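Local coordinates for Glyco_hydro_cc domain-containing protein (Cryptococcus neoformans, PDB 6UBC), which binds oligosaccharides, probably of beta-1,3-glucan type, as a subgroup VII member of glycoside hydrolase family 128, at residues A[220-225]-A[231-236]; A[407-412]-A[434-439]. All blocks are in the same frame, centred on the assembly; numbering follows the deposited sequence.

Contacts 1 and 2 illustrate how the mainly parallel barrel sheet is covered on its outer side while the inner side is filled by other residues. Their centres lie 13 Å apart, and strand 204-207 pairs with both strands concerned, 221-223 in contact 1 and 406-411 in contact 2. Alternation puts Tyr222, Tyr409 and Tyr411 on the outer side, where they touch the covering segments, and Trp221 on the inside, where its CH2 meets Ala410 CB at 3.6 Å and its CZ2 lies 3.4 Å from Tyr409 O. In beta/alpha-barrel hydrolases the substrate groove usually lies at the C-terminal strand ends; there Trp225 NE1 is hydrogen-bonded to Glu370, which the Ser412 side chain also touches.

Contact 1 (A[220-225]-A[231-236]); sequences GWYYDW and GSASGA
Tyr222 lies against the returning chain with its ring edge to Ala236 and its hydroxyl at Ser232 and Ala233. The methyl of Ala236 sits near the ring plane, beside the CD1-CE1 edge, with CB 3.8 Å from Tyr222 CD1, whereas the backbone of Gly231 to Ala233 passes obliquely to the ring. With CG held between the backbone N and the carbonyl carbon (chi1 54°), the phenol reaches over the middle of segment 231-236. There Tyr222 OH accepts a weak hydrogen bond from Ala233 N (3.3 Å, 150° at the hydrogen). Two waters in the ring plane also bind the hydroxyl: water 1 donates to Gly231 O at 2.8 Å, and water 2 to Ala233 O at 2.9 Å. The phenol oxygen is thus linked to Gly231 through one water and to Ala233 both directly and through the other. The arrangement belongs to an abridged step of a beta/alpha-barrel, in which parallel strands 221-223 and 237-241 are joined by a loop where the classic fold inserts a helix. A type II turn from Ala233 to Ala236 brings the loop back to the next strand, and here Ala236 CA makes a CH...O contact with Gly220 O, 3.3 Å away and bent to 126° at the hydrogen. Where the loop leaves strand 221-223, Asp224 takes Asn226 N on OD1 and Ser230 N on OD2, while Gly231 N donates to Asp209 OD1.

Contact 2 (A[407-412]-A[434-439]); sequences QAYAYS and QTYLTA
Tyr436 OH donates a hydrogen bond to Gly205 O on strand 204-207, beside strand 406-411, and lies 3.6 Å from Tyr409 CE1. The same Tyr436 OH is also near Tyr411 N, at 3.6 Å, a proximity without hydrogen-bond geometry. It gets there because CG stands anti to the backbone N (chi1 -177°), directing the ring from the helix onto the strand. Over one face of that ring sits the CB of Tyr411, 3.8 Å from the Tyr436 ring centroid and close to its normal, a CH-pi contact. The Tyr411 ring then runs back past Tyr436 in the opposite sense, its CD2 3.7 Å from Tyr436 CD1, with the ring planes inclined at 53°. In barrel terms, helix 431-441 covers the outer side of strand 406-411, the last barrel strand, which pairs with the first, 204-207; the short axes approach to 10.8 Å and run nearly antiparallel. The bond to Gly205 O ties the helix to strand 204-207, while the Tyr436 ring packs on 406-411. Each strand tyrosine also has its own polar partner: Tyr409 OH binds Glu401 of helix 386-402, and Tyr411 OH binds Trp421 O.

Contact 1 (A[220-225]-A[231-236])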
loop_
_atom_site.group_PDB
_atom_site.type_symbol
_atom_site.label_atom_id
_atom_site.label_comp_id
_atom_site.label_asym_id
_atom_site.label_seq_id
_atom_site.Cartn_x
_atom_site.Cartn_y
_atom_site.Cartn_z
ATOM N N GLY A 220 3.946 12.543 1.129
ATOM C CA GLY A 220 3.453 12.639 2.505
ATOM C C GLY A 220 3.953 11.545 3.432
ATOM O O GLY A 220 3.888 11.733 4.672
ATOM N N TRP A 221 4.417 10.419 2.869
ATOM C CA TRP A 221 4.559 9.165 3.625
ATOM C C TRP A 221 5.343 8.156 2.820
ATOM O O TRP A 221 5.488 8.332 1.554
ATOM C CB TRP A 221 3.192 8.599 3.986
ATOM C CG TRP A 221 2.335 8.176 2.825
ATOM C CD1 TRP A 221 1.724 9.015 1.925
ATOM C CD2 TRP A 221 2.110 6.853 2.325
ATOM N NE1 TRP A 221 1.079 8.312 0.947
ATOM C CE2 TRP A 221 1.250 6.968 1.206
ATOM C CE3 TRP A 221 2.498 5.580 2.741
ATOM C CZ2 TRP A 221 0.817 5.859 0.489
ATOM C CZ3 TRP A 221 2.005 4.485 2.062
ATOM C CH2 TRP A 221 1.175 4.632 0.956
ATOM N N TYR A 222 5.815 7.144 3.537
ATOM C CA TYR A 222 6.609 6.075 2.934
ATOM C C TYR A 222 6.613 4.850 3.819
ATOM O O TYR A 222 6.420 4.904 5.027
ATOM C CB TYR A 222 8.034 6.577 2.723
ATOM C CG TYR A 222 8.704 7.128 3.963
ATOM C CD1 TYR A 222 8.643 8.473 4.304
ATOM C CD2 TYR A 222 9.464 6.305 4.755
ATOM C CE1 TYR A 222 9.279 8.943 5.439
ATOM C CE2 TYR A 222 10.101 6.739 5.892
ATOM C CZ TYR A 222 10.008 8.082 6.251
ATOM O OH TYR A 222 10.653 8.546 7.371
ATOM N N TYR A 223 6.888 3.725 3.180
ATOM C CA TYR A 223 7.048 2.431 3.887
ATOM C C TYR A 223 7.900 1.532 3.013
ATOM O O TYR A 223 7.986 1.793 1.761
ATOM C CB TYR A 223 5.687 1.819 4.171
ATOM C CG TYR A 223 5.030 1.093 3.009
ATOM C CD1 TYR A 223 4.525 1.770 1.894
ATOM C CD2 TYR A 223 4.836 -0.273 3.050
ATOM C CE1 TYR A 223 3.917 1.096 0.848
ATOM C CE2 TYR A 223 4.157 -0.944 2.048
ATOM C CZ TYR A 223 3.724 -0.269 0.919
ATOM O OH TYR A 223 3.069 -0.923 -0.108
ATOM N N ASP A 224 8.416 0.464 3.618
ATOM C CA ASP A 224 9.400 -0.414 2.936
ATOM C C ASP A 224 9.135 -1.894 3.257
ATOM O O ASP A 224 10.083 -2.694 3.143
ATOM C CB ASP A 224 10.824 0.027 3.248
ATOM C CG ASP A 224 11.228 -0.253 4.688
ATOM O OD1 ASP A 224 10.378 -0.679 5.479
ATOM O OD2 ASP A 224 12.408 -0.043 4.991
ATOM N N TRP A 225 7.929 -2.189 3.722
ATOM C CA TRP A 225 7.425 -3.542 4.062
ATOM C C TRP A 225 8.018 -4.040 5.376
ATOM O O TRP A 225 7.530 -5.065 5.851
ATOM C CB TRP A 225 7.655 -4.546 2.939
ATOM C CG TRP A 225 6.955 -4.182 1.666
ATOM C CD1 TRP A 225 5.640 -4.312 1.418
ATOM C CD2 TRP A 225 7.526 -3.583 0.489
ATOM N NE1 TRP A 225 5.322 -3.889 0.157
ATOM C CE2 TRP A 225 6.460 -3.415 -0.431
ATOM C CE3 TRP A 225 8.814 -3.212 0.110
ATOM C CZ2 TRP A 225 6.641 -2.871 -1.680
ATOM C CZ3 TRP A 225 9.006 -2.688 -1.158
ATOM C CH2 TRP A 225 7.924 -2.501 -2.032
ATOM N N GLY A 231 14.731 3.594 5.995
ATOM C CA GLY A 231 15.006 4.891 5.376
ATOM C C GLY A 231 14.258 5.975 6.128
ATOM O O GLY A 231 13.477 5.679 7.022
ATOM N N SER A 232 14.543 7.213 5.802
ATOM C CA SER A 232 13.911 8.337 6.513
ATOM C C SER A 232 13.885 9.474 5.524
ATOM O O SER A 232 14.754 9.537 4.627
ATOM C CB SER A 232 14.606 8.690 7.839
ATOM O OG SER A 232 15.987 8.984 7.699
ATOM N N ALA A 233 12.906 10.327 5.677
ATOM C CA ALA A 233 12.817 11.580 4.910
ATOM C C ALA A 233 12.179 12.615 5.823
ATOM O O ALA A 233 11.060 12.355 6.278
ATOM C CB ALA A 233 12.014 11.388 3.633
ATOM N N SER A 234 12.812 13.763 5.985
ATOM C CA SER A 234 12.113 14.940 6.567
ATOM C C SER A 234 10.898 15.350 5.681
ATOM O O SER A 234 11.076 15.372 4.479
ATOM C CB SER A 234 13.110 16.089 6.768
ATOM O OG SER A 234 12.530 17.085 7.618
ATOM N N GLY A 235 9.726 15.686 6.270
ATOM C CA GLY A 235 8.544 16.264 5.574
ATOM C C GLY A 235 7.472 15.217 5.317
ATOM O O GLY A 235 6.282 15.535 5.025
ATOM N N ALA A 236 7.844 13.968 5.527
ATOM C CA ALA A 236 6.970 12.813 5.247
ATOM C C ALA A 236 6.887 11.921 6.492
ATOM O O ALA A 236 7.814 11.896 7.287
ATOM C CB ALA A 236 7.531 12.057 4.062
HETATM O O HOH W 1 11.937 6.981 8.892
HETATM O O HOH W 2 10.242 10.983 8.723
#

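Contact 2 (A[407-412]-A[434-439])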
loop_
_atom_site.group_PDB
_atom_site.type_symbol
_atom_site.label_atom_id
_atom_site.label_comp_id
_atom_site.label_asym_id
_atom_site.label_seq_id
_atom_site.Cartn_x
_atom_site.Cartn_y
_atom_site.Cartn_z
ATOM N N GLN A 407 -7.281 8.478 -0.142
ATOM C CA GLN A 407 -6.594 9.455 0.761
ATOM C C GLN A 407 -5.072 9.352 0.656
ATOM O O GLN A 407 -4.398 10.223 1.169
ATOM C CB GLN A 407 -6.956 9.257 2.229
ATOM C CG GLN A 407 -8.427 9.215 2.457
ATOM C CD GLN A 407 -8.848 10.618 2.591
ATOM O OE1 GLN A 407 -8.521 11.257 3.604
ATOM N NE2 GLN A 407 -9.541 11.059 1.547
ATOM N N ALA A 408 -4.535 8.313 0.011
ATOM C CA ALA A 408 -3.077 8.170 -0.176
ATOM C C ALA A 408 -2.835 7.126 -1.278
ATOM O O ALA A 408 -3.679 6.203 -1.415
ATOM C CB ALA A 408 -2.417 7.781 1.152
ATOM N N TYR A 409 -1.687 7.219 -1.950
ATOM C CA TYR A 409 -1.262 6.206 -2.939
ATOM C C TYR A 409 0.261 6.188 -2.989
ATOM O O TYR A 409 0.978 7.189 -2.667
ATOM C CB TYR A 409 -1.880 6.536 -4.295
ATOM C CG TYR A 409 -1.490 7.907 -4.791
ATOM C CD1 TYR A 409 -0.316 8.114 -5.516
ATOM C CD2 TYR A 409 -2.288 9.022 -4.574
ATOM C CE1 TYR A 409 0.068 9.362 -5.969
ATOM C CE2 TYR A 409 -1.923 10.282 -5.041
ATOM C CZ TYR A 409 -0.730 10.459 -5.741
ATOM O OH TYR A 409 -0.347 11.672 -6.241
ATOM N N ALA A 410 0.760 5.020 -3.390
ATOM C CA ALA A 410 2.211 4.765 -3.528
ATOM C C ALA A 410 2.498 3.925 -4.760
ATOM O O ALA A 410 1.972 2.783 -4.919
ATOM C CB ALA A 410 2.730 4.089 -2.278
ATOM N N TYR A 411 3.468 4.416 -5.519
ATOM C CA TYR A 411 4.124 3.673 -6.607
ATOM C C TYR A 411 4.719 2.364 -6.092
ATOM O O TYR A 411 5.500 2.354 -5.107
ATOM C CB TYR A 411 5.147 4.594 -7.214
ATOM C CG TYR A 411 5.738 4.176 -8.530
ATOM C CD1 TYR A 411 6.692 3.157 -8.599
ATOM C CD2 TYR A 411 5.355 4.778 -9.697
ATOM C CE1 TYR A 411 7.279 2.825 -9.803
ATOM C CE2 TYR A 411 5.945 4.471 -10.906
ATOM C CZ TYR A 411 6.881 3.463 -10.971
ATOM O OH TYR A 411 7.465 3.169 -12.162
ATOM N N SER A 412 4.407 1.240 -6.755
ATOM C CA SER A 412 4.923 -0.069 -6.320
ATOM C C SER A 412 6.371 -0.196 -6.751
ATOM O O SER A 412 6.624 -0.036 -7.960
ATOM C CB SER A 412 4.107 -1.179 -6.886
ATOM O OG SER A 412 4.645 -2.402 -6.443
ATOM N N GLN A 434 11.075 9.238 -12.808
ATOM C CA GLN A 434 10.943 10.685 -13.126
ATOM C C GLN A 434 9.512 11.032 -13.525
ATOM O O GLN A 434 9.076 12.113 -13.165
ATOM C CB GLN A 434 11.903 11.018 -14.265
ATOM C CG GLN A 434 13.333 10.867 -13.848
ATOM C CD GLN A 434 14.282 11.146 -14.996
ATOM O OE1 GLN A 434 14.053 12.066 -15.805
ATOM N NE2 GLN A 434 15.395 10.404 -14.977
ATOM N N THR A 435 8.805 10.163 -14.247
ATOM C CA THR A 435 7.416 10.470 -14.650
ATOM C C THR A 435 6.592 10.541 -13.352
ATOM O O THR A 435 5.769 11.447 -13.212
ATOM C CB THR A 435 6.791 9.417 -15.570
ATOM O OG1 THR A 435 7.563 9.396 -16.777
ATOM C CG2 THR A 435 5.347 9.739 -15.878
ATOM N N TYR A 436 6.800 9.606 -12.428
ATOM C CA TYR A 436 6.023 9.668 -11.171
ATOM C C TYR A 436 6.369 10.978 -10.440
ATOM O O TYR A 436 5.459 11.674 -9.967
ATOM C CB TYR A 436 6.359 8.499 -10.237
ATOM C CG TYR A 436 5.554 8.463 -8.963
ATOM C CD1 TYR A 436 4.189 8.268 -8.986
ATOM C CD2 TYR A 436 6.187 8.436 -7.724
ATOM C CE1 TYR A 436 3.469 8.133 -7.818
ATOM C CE2 TYR A 436 5.469 8.334 -6.543
ATOM C CZ TYR A 436 4.097 8.183 -6.584
ATOM O OH TYR A 436 3.351 8.028 -5.431
ATOM N N LEU A 437 7.660 11.275 -10.321
ATOM C CA LEU A 437 8.107 12.480 -9.557
ATOM C C LEU A 437 7.455 13.717 -10.187
ATOM O O LEU A 437 6.953 14.575 -9.440
ATOM C CB LEU A 437 9.620 12.561 -9.464
ATOM C CG LEU A 437 10.210 13.829 -8.786
ATOM C CD1 LEU A 437 9.624 14.040 -7.435
ATOM C CD2 LEU A 437 11.737 13.794 -8.748
ATOM N N THR A 438 7.515 13.862 -11.492
ATOM C CA THR A 438 6.943 15.032 -12.185
ATOM C C THR A 438 5.447 15.110 -11.960
ATOM O O THR A 438 4.963 16.194 -11.669
ATOM C CB THR A 438 7.256 14.999 -13.680
ATOM O OG1 THR A 438 8.678 15.031 -13.805
ATOM C CG2 THR A 438 6.639 16.180 -14.370
ATOM N N ALA A 439 4.746 14.002 -12.073
ATOM C CA ALA A 439 3.281 13.965 -11.875
ATOM C C ALA A 439 2.946 14.379 -10.432
ATOM O O ALA A 439 2.066 15.247 -10.252
ATOM C CB ALA A 439 2.746 12.604 -12.233
#